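Local coordinates for protein putative isochorismatase (Streptomyces avermitilis, PDB 3KL2) that is of unproven function but belongs to the isochorismatase-like cysteine hydrolase family and probably acts as a hydrolase, at residues T26-E32 and V73-P79; V165-R170 and D201-S206. All coordinates share one frame; numbering follows the deposited sequence.

Interaction 1 of 2, residues T26-E32 and V73-P79; sequences TAIVLIE and VPIMHAP
Strand 26-31 and strand 75-78 run side by side as neighbouring parallel strands of the central sheet of an isochorismatase-like alpha/beta fold, joined by a beta-alpha-beta connection that includes helix 57-71. Their axes come within 4.7 Å and diverge by 20°.

Backbone hydrogen bonds set the register. Ile-28 N donates to Pro-74 O and Ile-28 O accepts from Met-76 N; Leu-30 repeats the pattern with Met-76 O and Ala-78 N. The bond from Leu-30 N to Met-76 O is the straightest, at 171° about the hydrogen. Ala-27, Val-29 and Ile-31 turn their backbone bonds to strand 153-159, which places strand 26-31 inside the sheet. Between the bonded positions, Val-29 CA makes a CH...O contact with Met-76 O at 3.4 Å.

Apolar side chains meet on both faces. Toward helix 57-71, Ile-28 and Ile-75 lie alongside each other, CG1 of the former 3.7 Å from CD1 of the latter, while the Val-73 side chain crosses that of Ile-28 at about a right angle, CG1 to CG1 4.0 Å. Leu-30 CD1 approaches the His-77 ring obliquely, 3.7 Å from CE1; His-77 NE2 is hydrogen-bonded to Asp-125 OD2. Over the other face, Met-76 stretches out beyond CG (chi2 -170°), which carries its CE back along the sheet to Ala-27 CB, 4.0 Å away, beneath helix 142-149.

Beyond the last bridge the chain bends at Glu-32, whose carboxylate turns to Lys-131 through OE1. Its backbone still completes the pairing: Glu-32 N lies 2.9 Å from Ala-78 O, approaching from above the carbonyl plane and using neither lone pair.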
ATOM      1  N   THR A  26      -5.990 -12.883 -16.554  1.00 24.25           N
ATOM      2  CA  THR A  26      -6.053 -13.948 -15.558  1.00 23.24           C
ATOM      3  C   THR A  26      -4.643 -14.397 -15.196  1.00 22.23           C
ATOM      4  O   THR A  26      -3.747 -14.296 -16.002  1.00 22.54           O
ATOM      5  CB  THR A  26      -6.912 -15.153 -16.054  1.00 22.85           C
ATOM      6  OG1 THR A  26      -8.234 -14.698 -16.370  1.00 22.61           O
ATOM      7  CG2 THR A  26      -7.012 -16.251 -14.990  1.00 22.12           C
ATOM      8  N   ALA A  27      -4.457 -14.850 -13.963  1.00 21.75           N
ATOM      9  CA  ALA A  27      -3.154 -15.226 -13.454  1.00 21.65           C
ATOM     10  C   ALA A  27      -3.330 -16.273 -12.377  1.00 22.34           C
ATOM     11  O   ALA A  27      -4.124 -16.078 -11.436  1.00 23.22           O
ATOM     12  CB  ALA A  27      -2.489 -14.073 -12.875  1.00 20.48           C
ATOM     13  N   ILE A  28      -2.576 -17.362 -12.489  1.00 21.98           N
ATOM     14  CA  ILE A  28      -2.603 -18.385 -11.463  1.00 21.55           C
ATOM     15  C   ILE A  28      -1.502 -17.912 -10.530  1.00 21.08           C
ATOM     16  O   ILE A  28      -0.452 -17.532 -10.996  1.00 22.93           O
ATOM     17  CB  ILE A  28      -2.330 -19.806 -12.045  1.00 21.73           C
ATOM     18  CG1 ILE A  28      -3.296 -20.133 -13.209  1.00 20.63           C
ATOM     19  CG2 ILE A  28      -2.447 -20.877 -10.960  1.00 20.36           C
ATOM     20  CD1 ILE A  28      -4.788 -20.308 -12.788  1.00 19.73           C
ATOM     21  N   VAL A  29      -1.758 -17.845  -9.235  1.00 20.16           N
ATOM     22  CA  VAL A  29      -0.771 -17.394  -8.268  1.00 19.46           C
ATOM     23  C   VAL A  29      -0.589 -18.514  -7.241  1.00 19.63           C
ATOM     24  O   VAL A  29      -1.541 -18.875  -6.546  1.00 19.00           O
ATOM     25  CB  VAL A  29      -1.225 -16.099  -7.588  1.00 19.96           C
ATOM     26  CG1 VAL A  29      -0.166 -15.606  -6.666  1.00 17.75           C
ATOM     27  CG2 VAL A  29      -1.620 -15.009  -8.678  1.00 18.80           C
ATOM     28  N   LEU A  30       0.627 -19.067  -7.190  1.00 18.91           N
ATOM     29  CA  LEU A  30       0.976 -20.247  -6.390  1.00 19.00           C
ATOM     30  C   LEU A  30       1.826 -19.879  -5.176  1.00 18.45           C
ATOM     31  O   LEU A  30       2.984 -19.487  -5.317  1.00 18.36           O
ATOM     32  CB  LEU A  30       1.779 -21.221  -7.247  1.00 18.43           C
ATOM     33  CG  LEU A  30       1.029 -21.703  -8.494  1.00 21.16           C
ATOM     34  CD1 LEU A  30       1.929 -22.685  -9.309  1.00 19.05           C
ATOM     35  CD2 LEU A  30      -0.361 -22.337  -8.104  1.00 19.70           C
ATOM     36  N   ILE A  31       1.259 -20.011  -3.984  1.00 18.71           N
ATOM     37  CA  ILE A  31       1.886 -19.455  -2.811  1.00 18.80           C
ATOM     38  C   ILE A  31       2.630 -20.556  -2.110  1.00 19.51           C
ATOM     39  O   ILE A  31       2.016 -21.513  -1.630  1.00 20.27           O
ATOM     40  CB  ILE A  31       0.882 -18.846  -1.828  1.00 18.51           C
ATOM     41  CG1 ILE A  31       0.085 -17.728  -2.499  1.00 20.59           C
ATOM     42  CG2 ILE A  31       1.620 -18.293  -0.586  1.00 16.61           C
ATOM     43  CD1 ILE A  31      -0.971 -17.060  -1.595  1.00 19.78           C
ATOM     44  N   GLU A  32       3.946 -20.388  -2.033  1.00 19.60           N
ATOM     45  CA  GLU A  32       4.810 -21.226  -1.223  1.00 20.04           C
ATOM     46  C   GLU A  32       4.785 -22.732  -1.510  1.00 20.01           C
ATOM     47  O   GLU A  32       4.895 -23.558  -0.586  1.00 19.03           O
ATOM     48  CB  GLU A  32       4.530 -20.943   0.248  1.00 20.28           C
ATOM     49  CG  GLU A  32       5.231 -19.642   0.676  1.00 22.86           C
ATOM     50  CD  GLU A  32       4.479 -18.869   1.706  1.00 24.74           C
ATOM     51  OE1 GLU A  32       4.564 -17.627   1.625  1.00 22.27           O
ATOM     52  OE2 GLU A  32       3.796 -19.502   2.555  1.00 26.30           O
ATOM     53  N   VAL A  73      -2.273 -18.800 -19.768  1.00 25.49           N
ATOM     54  CA  VAL A  73      -2.476 -18.024 -18.562  1.00 24.73           C
ATOM     55  C   VAL A  73      -1.176 -17.906 -17.718  1.00 24.35           C
ATOM     56  O   VAL A  73      -0.552 -18.905 -17.335  1.00 24.05           O
ATOM     57  CB  VAL A  73      -3.668 -18.573 -17.738  1.00 25.04           C
ATOM     58  CG1 VAL A  73      -3.792 -17.832 -16.393  1.00 22.34           C
ATOM     59  CG2 VAL A  73      -4.957 -18.418 -18.547  1.00 23.86           C
ATOM     60  N   PRO A  74      -0.756 -16.672 -17.444  1.00 23.63           N
ATOM     61  CA  PRO A  74       0.452 -16.502 -16.658  1.00 23.52           C
ATOM     62  C   PRO A  74       0.373 -17.281 -15.348  1.00 23.24           C
ATOM     63  O   PRO A  74      -0.635 -17.218 -14.640  1.00 23.71           O
ATOM     64  CB  PRO A  74       0.488 -15.011 -16.393  1.00 23.58           C
ATOM     65  CG  PRO A  74      -0.277 -14.413 -17.523  1.00 24.55           C
ATOM     66  CD  PRO A  74      -1.330 -15.387 -17.875  1.00 23.61           C
ATOM     67  N   ILE A  75       1.410 -18.072 -15.091  1.00 22.78           N
ATOM     68  CA  ILE A  75       1.591 -18.761 -13.844  1.00 22.49           C
ATOM     69  C   ILE A  75       2.582 -17.907 -13.066  1.00 22.48           C
ATOM     70  O   ILE A  75       3.637 -17.617 -13.574  1.00 23.16           O
ATOM     71  CB  ILE A  75       2.196 -20.146 -14.095  1.00 22.32           C
ATOM     72  CG1 ILE A  75       1.390 -20.932 -15.167  1.00 23.41           C
ATOM     73  CG2 ILE A  75       2.300 -20.919 -12.834  1.00 23.59           C
ATOM     74  CD1 ILE A  75      -0.131 -21.069 -14.934  1.00 21.48           C
ATOM     75  N   MET A  76       2.243 -17.500 -11.846  1.00 22.92           N
ATOM     76  CA  MET A  76       3.116 -16.680 -10.996  1.00 22.51           C
ATOM     77  C   MET A  76       3.435 -17.395  -9.671  1.00 23.42           C
ATOM     78  O   MET A  76       2.520 -17.701  -8.934  1.00 24.50           O
ATOM     79  CB  MET A  76       2.388 -15.402 -10.667  1.00 21.70           C
ATOM     80  CG  MET A  76       2.090 -14.540 -11.886  1.00 21.33           C
ATOM     81  SD  MET A  76       1.503 -12.930 -11.438  1.00 12.15           S
ATOM     82  CE  MET A  76       1.181 -12.379 -13.088  1.00 16.72           C
ATOM     83  N   HIS A  77       4.715 -17.640  -9.360  1.00 23.48           N
ATOM     84  CA  HIS A  77       5.107 -18.351  -8.138  1.00 23.11           C
ATOM     85  C   HIS A  77       5.500 -17.369  -7.066  1.00 21.92           C
ATOM     86  O   HIS A  77       6.242 -16.426  -7.317  1.00 20.60           O
ATOM     87  CB  HIS A  77       6.336 -19.253  -8.391  1.00 23.96           C
ATOM     88  CG  HIS A  77       6.127 -20.345  -9.403  1.00 26.63           C
ATOM     89  ND1 HIS A  77       5.560 -21.561  -9.082  1.00 29.63           N
ATOM     90  CD2 HIS A  77       6.482 -20.426 -10.710  1.00 29.81           C
ATOM     91  CE1 HIS A  77       5.559 -22.335 -10.155  1.00 31.36           C
ATOM     92  NE2 HIS A  77       6.111 -21.672 -11.157  1.00 31.48           N
ATOM     93  N   ALA A  78       5.074 -17.636  -5.836  1.00 21.85           N
ATOM     94  CA  ALA A  78       5.294 -16.714  -4.737  1.00 20.42           C
ATOM     95  C   ALA A  78       5.911 -17.477  -3.598  1.00 19.87           C
ATOM     96  O   ALA A  78       5.230 -17.858  -2.667  1.00 19.48           O
ATOM     97  CB  ALA A  78       3.999 -16.037  -4.326  1.00 20.19           C
ATOM     98  N   PRO A  79       7.227 -17.725  -3.681  1.00 19.39           N
ATOM     99  CA  PRO A  79       7.949 -18.401  -2.625  1.00 18.95           C
ATOM    100  C   PRO A  79       8.329 -17.421  -1.556  1.00 18.70           C
ATOM    101  O   PRO A  79       8.462 -16.241  -1.832  1.00 19.51           O
ATOM    102  CB  PRO A  79       9.193 -18.936  -3.345  1.00 18.87           C
ATOM    103  CG  PRO A  79       9.506 -17.903  -4.349  1.00 19.39           C
ATOM    104  CD  PRO A  79       8.113 -17.357  -4.788  1.00 20.36           C
TER

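Interaction 2 of 2, residues V165-R170 and D201-S206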
ATOM      1  N   VAL A 165      -2.521 -17.865   2.398  1.00 20.84           N
ATOM      2  CA  VAL A 165      -3.511 -17.914   1.342  1.00 19.76           C
ATOM      3  C   VAL A 165      -4.661 -16.980   1.706  1.00 20.10           C
ATOM      4  O   VAL A 165      -5.088 -16.131   0.914  1.00 18.89           O
ATOM      5  CB  VAL A 165      -4.054 -19.341   1.054  1.00 19.87           C
ATOM      6  CG1 VAL A 165      -5.263 -19.243   0.170  1.00 17.72           C
ATOM      7  CG2 VAL A 165      -2.977 -20.230   0.410  1.00 16.72           C
ATOM      8  N   GLU A 166      -5.120 -17.078   2.941  1.00 19.92           N
ATOM      9  CA  GLU A 166      -6.193 -16.204   3.338  1.00 20.34           C
ATOM     10  C   GLU A 166      -5.775 -14.724   3.329  1.00 19.72           C
ATOM     11  O   GLU A 166      -6.573 -13.868   2.964  1.00 18.63           O
ATOM     12  CB  GLU A 166      -6.749 -16.614   4.673  1.00 20.89           C
ATOM     13  CG  GLU A 166      -8.198 -16.230   4.821  1.00 24.87           C
ATOM     14  CD  GLU A 166      -8.790 -16.627   6.154  1.00 24.43           C
ATOM     15  OE1 GLU A 166      -8.772 -17.818   6.451  1.00 25.55           O
ATOM     16  OE2 GLU A 166      -9.284 -15.748   6.885  1.00 27.75           O
ATOM     17  N   SER A 167      -4.536 -14.422   3.725  1.00 19.08           N
ATOM     18  CA  SER A 167      -4.103 -13.023   3.767  1.00 19.50           C
ATOM     19  C   SER A 167      -4.044 -12.395   2.371  1.00 19.12           C
ATOM     20  O   SER A 167      -4.470 -11.256   2.175  1.00 19.41           O
ATOM     21  CB  SER A 167      -2.768 -12.887   4.414  1.00 19.11           C
ATOM     22  OG  SER A 167      -2.904 -13.096   5.772  1.00 21.33           O
ATOM     23  N   THR A 168      -3.522 -13.165   1.421  1.00 18.24           N
ATOM     24  CA  THR A 168      -3.469 -12.765   0.058  1.00 17.55           C
ATOM     25  C   THR A 168      -4.851 -12.590  -0.579  1.00 17.92           C
ATOM     26  O   THR A 168      -5.041 -11.723  -1.390  1.00 19.30           O
ATOM     27  CB  THR A 168      -2.687 -13.808  -0.708  1.00 17.65           C
ATOM     28  OG1 THR A 168      -1.368 -13.904  -0.144  1.00 15.37           O
ATOM     29  CG2 THR A 168      -2.631 -13.461  -2.249  1.00 16.30           C
ATOM     30  N   MET A 169      -5.779 -13.482  -0.296  1.00 18.47           N
ATOM     31  CA  MET A 169      -7.189 -13.354  -0.690  1.00 18.34           C
ATOM     32  C   MET A 169      -7.812 -12.059  -0.140  1.00 18.25           C
ATOM     33  O   MET A 169      -8.468 -11.301  -0.845  1.00 17.54           O
ATOM     34  CB  MET A 169      -7.937 -14.536  -0.105  1.00 18.76           C
ATOM     35  CG  MET A 169      -9.457 -14.664  -0.498  1.00 19.53           C
ATOM     36  SD  MET A 169     -10.230 -15.985   0.454  1.00 14.71           S
ATOM     37  CE  MET A 169      -9.949 -15.463   2.131  1.00 14.20           C
ATOM     38  N   ARG A 170      -7.592 -11.783   1.139  1.00 18.41           N
ATOM     39  CA  ARG A 170      -8.203 -10.599   1.725  1.00 17.81           C
ATOM     40  C   ARG A 170      -7.727  -9.325   1.015  1.00 17.33           C
ATOM     41  O   ARG A 170      -8.537  -8.500   0.537  1.00 15.90           O
ATOM     42  CB  ARG A 170      -7.981 -10.569   3.223  1.00 17.99           C
ATOM     43  CG  ARG A 170      -8.772 -11.628   3.945  1.00 18.33           C
ATOM     44  CD  ARG A 170      -8.325 -11.806   5.409  1.00 19.60           C
ATOM     45  NE  ARG A 170      -9.180 -12.788   6.092  1.00 19.45           N
ATOM     46  CZ  ARG A 170     -10.209 -12.489   6.880  1.00 22.40           C
ATOM     47  NH1 ARG A 170     -10.523 -11.217   7.172  1.00 21.13           N
ATOM     48  NH2 ARG A 170     -10.912 -13.484   7.418  1.00 23.99           N
ATOM     49  N   ASP A 201     -14.641 -18.092   5.761  1.00 28.34           N
ATOM     50  CA  ASP A 201     -13.865 -16.922   5.322  1.00 27.41           C
ATOM     51  C   ASP A 201     -13.787 -16.769   3.785  1.00 25.90           C
ATOM     52  O   ASP A 201     -14.042 -15.697   3.241  1.00 24.89           O
ATOM     53  CB  ASP A 201     -12.430 -17.010   5.864  1.00 27.61           C
ATOM     54  CG  ASP A 201     -12.343 -16.892   7.393  1.00 28.35           C
ATOM     55  OD1 ASP A 201     -13.257 -16.348   8.019  1.00 28.37           O
ATOM     56  OD2 ASP A 201     -11.320 -17.335   7.969  1.00 30.43           O
ATOM     57  N   PHE A 202     -13.451 -17.848   3.086  1.00 24.34           N
ATOM     58  CA  PHE A 202     -13.256 -17.772   1.661  1.00 23.85           C
ATOM     59  C   PHE A 202     -14.402 -17.130   0.866  1.00 23.73           C
ATOM     60  O   PHE A 202     -14.097 -16.410  -0.073  1.00 24.79           O
ATOM     61  CB  PHE A 202     -12.922 -19.125   1.053  1.00 23.76           C
ATOM     62  CG  PHE A 202     -11.473 -19.540   1.195  1.00 23.75           C
ATOM     63  CD1 PHE A 202     -10.904 -20.412   0.270  1.00 24.29           C
ATOM     64  CD2 PHE A 202     -10.699 -19.124   2.251  1.00 22.34           C
ATOM     65  CE1 PHE A 202      -9.593 -20.823   0.399  1.00 23.47           C
ATOM     66  CE2 PHE A 202      -9.387 -19.544   2.373  1.00 23.06           C
ATOM     67  CZ  PHE A 202      -8.839 -20.376   1.447  1.00 22.42           C
ATOM     68  N   PRO A 203     -15.681 -17.385   1.206  1.00 22.95           N
ATOM     69  CA  PRO A 203     -16.781 -16.778   0.415  1.00 23.46           C
ATOM     70  C   PRO A 203     -17.031 -15.270   0.613  1.00 23.49           C
ATOM     71  O   PRO A 203     -17.710 -14.644  -0.207  1.00 22.59           O
ATOM     72  CB  PRO A 203     -18.036 -17.569   0.852  1.00 23.63           C
ATOM     73  CG  PRO A 203     -17.495 -18.874   1.423  1.00 22.88           C
ATOM     74  CD  PRO A 203     -16.172 -18.498   2.050  1.00 23.66           C
ATOM     75  N   MET A 204     -16.491 -14.716   1.696  1.00 23.80           N
ATOM     76  CA  MET A 204     -16.548 -13.285   1.953  1.00 23.60           C
ATOM     77  C   MET A 204     -15.552 -12.522   1.063  1.00 23.57           C
ATOM     78  O   MET A 204     -15.718 -11.334   0.845  1.00 24.30           O
ATOM     79  CB  MET A 204     -16.182 -12.982   3.417  1.00 24.04           C
ATOM     80  CG  MET A 204     -17.162 -13.429   4.558  1.00 24.92           C
ATOM     81  SD  MET A 204     -16.419 -12.984   6.184  1.00 25.02           S
ATOM     82  CE  MET A 204     -17.931 -12.913   7.154  1.00 34.88           C
ATOM     83  N   PHE A 205     -14.484 -13.171   0.619  1.00 23.08           N
ATOM     84  CA  PHE A 205     -13.399 -12.465  -0.058  1.00 23.08           C
ATOM     85  C   PHE A 205     -13.096 -13.045  -1.416  1.00 23.51           C
ATOM     86  O   PHE A 205     -12.204 -12.549  -2.092  1.00 24.11           O
ATOM     87  CB  PHE A 205     -12.134 -12.494   0.799  1.00 22.96           C
ATOM     88  CG  PHE A 205     -12.278 -11.768   2.102  1.00 24.04           C
ATOM     89  CD1 PHE A 205     -12.245 -10.383   2.142  1.00 25.42           C
ATOM     90  CD2 PHE A 205     -12.496 -12.455   3.285  1.00 26.16           C
ATOM     91  CE1 PHE A 205     -12.404  -9.675   3.361  1.00 25.66           C
ATOM     92  CE2 PHE A 205     -12.624 -11.759   4.511  1.00 26.78           C
ATOM     93  CZ  PHE A 205     -12.581 -10.362   4.536  1.00 24.97           C
ATOM     94  N   SER A 206     -13.828 -14.086  -1.822  1.00 23.08           N
ATOM     95  CA  SER A 206     -13.486 -14.807  -3.037  1.00 23.62           C
ATOM     96  C   SER A 206     -14.657 -15.575  -3.653  1.00 23.35           C
ATOM     97  O   SER A 206     -15.794 -15.572  -3.144  1.00 23.22           O
ATOM     98  CB  SER A 206     -12.256 -15.727  -2.823  1.00 23.20           C
ATOM     99  OG  SER A 206     -12.569 -16.968  -2.208  1.00 24.44           O
TER
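A salt-bridge network of Glu-166, Arg-170 and Asp-201, set at a subunit interface, forms the polar side of this helix pair. Arg-170 grips Glu-166 side-on, NE and NH2 both reaching OE2, which lies close to the guanidinium plane; the NH2 bond is 2.8 Å. Asp-201 adds only a long ion pair, OD1 to Arg-170 NH2 at 3.8 Å. Its OD2 sits 2.8 Å from Glu-166 OE2, an approach of two acceptors that the arginine probably makes tolerable. Arg-170 NH2 also bonds to Asn-162 O of the second subunit.

Helices 164-174 and 191-205 pack on the same face of the parallel sheet, above strand 178-187, and Met-169, Phe-202 and Ser-206 rest on that strand. Met-169 packs against Phe-202, Phe-205 and Ser-206: SD stands over the Phe-202 ring, 4.1 Å from its centroid, in a Met-aromatic contact, and the bend at chi3 (58°) brings CE toward Phe-202 CD2 as well. Its CG meets Phe-205 CB at 3.7 Å. Arg-170 CG makes a CH-pi contact 3.8 Å from the Phe-205 centroid, just 7° off the ring normal, while Phe-205 CE2 lies over one guanidinium face, the two planes inclined by 44°.

In the fold
From the N terminus, strand 26-31 is laid down first; the chain then passes through helices 35-38, 45-55 and 57-71 before strand 75-78 returns alongside it, closing interaction 1. Interaction 2 opens much later, at helix 164-174 after strand 153-159, and closes when the end of helix 191-205 comes back, strand 178-187 lying between them in sequence. The two loops therefore follow in series, neither nested nor crossed. Interaction 1 joins two strands within the sheet; interaction 2 joins two helices lying on it. Their centres are about 16 Å apart, yet they touch: Ile-31 CD1 packs 3.5 Å from Thr-168 OG1, linking sheet to helix layer.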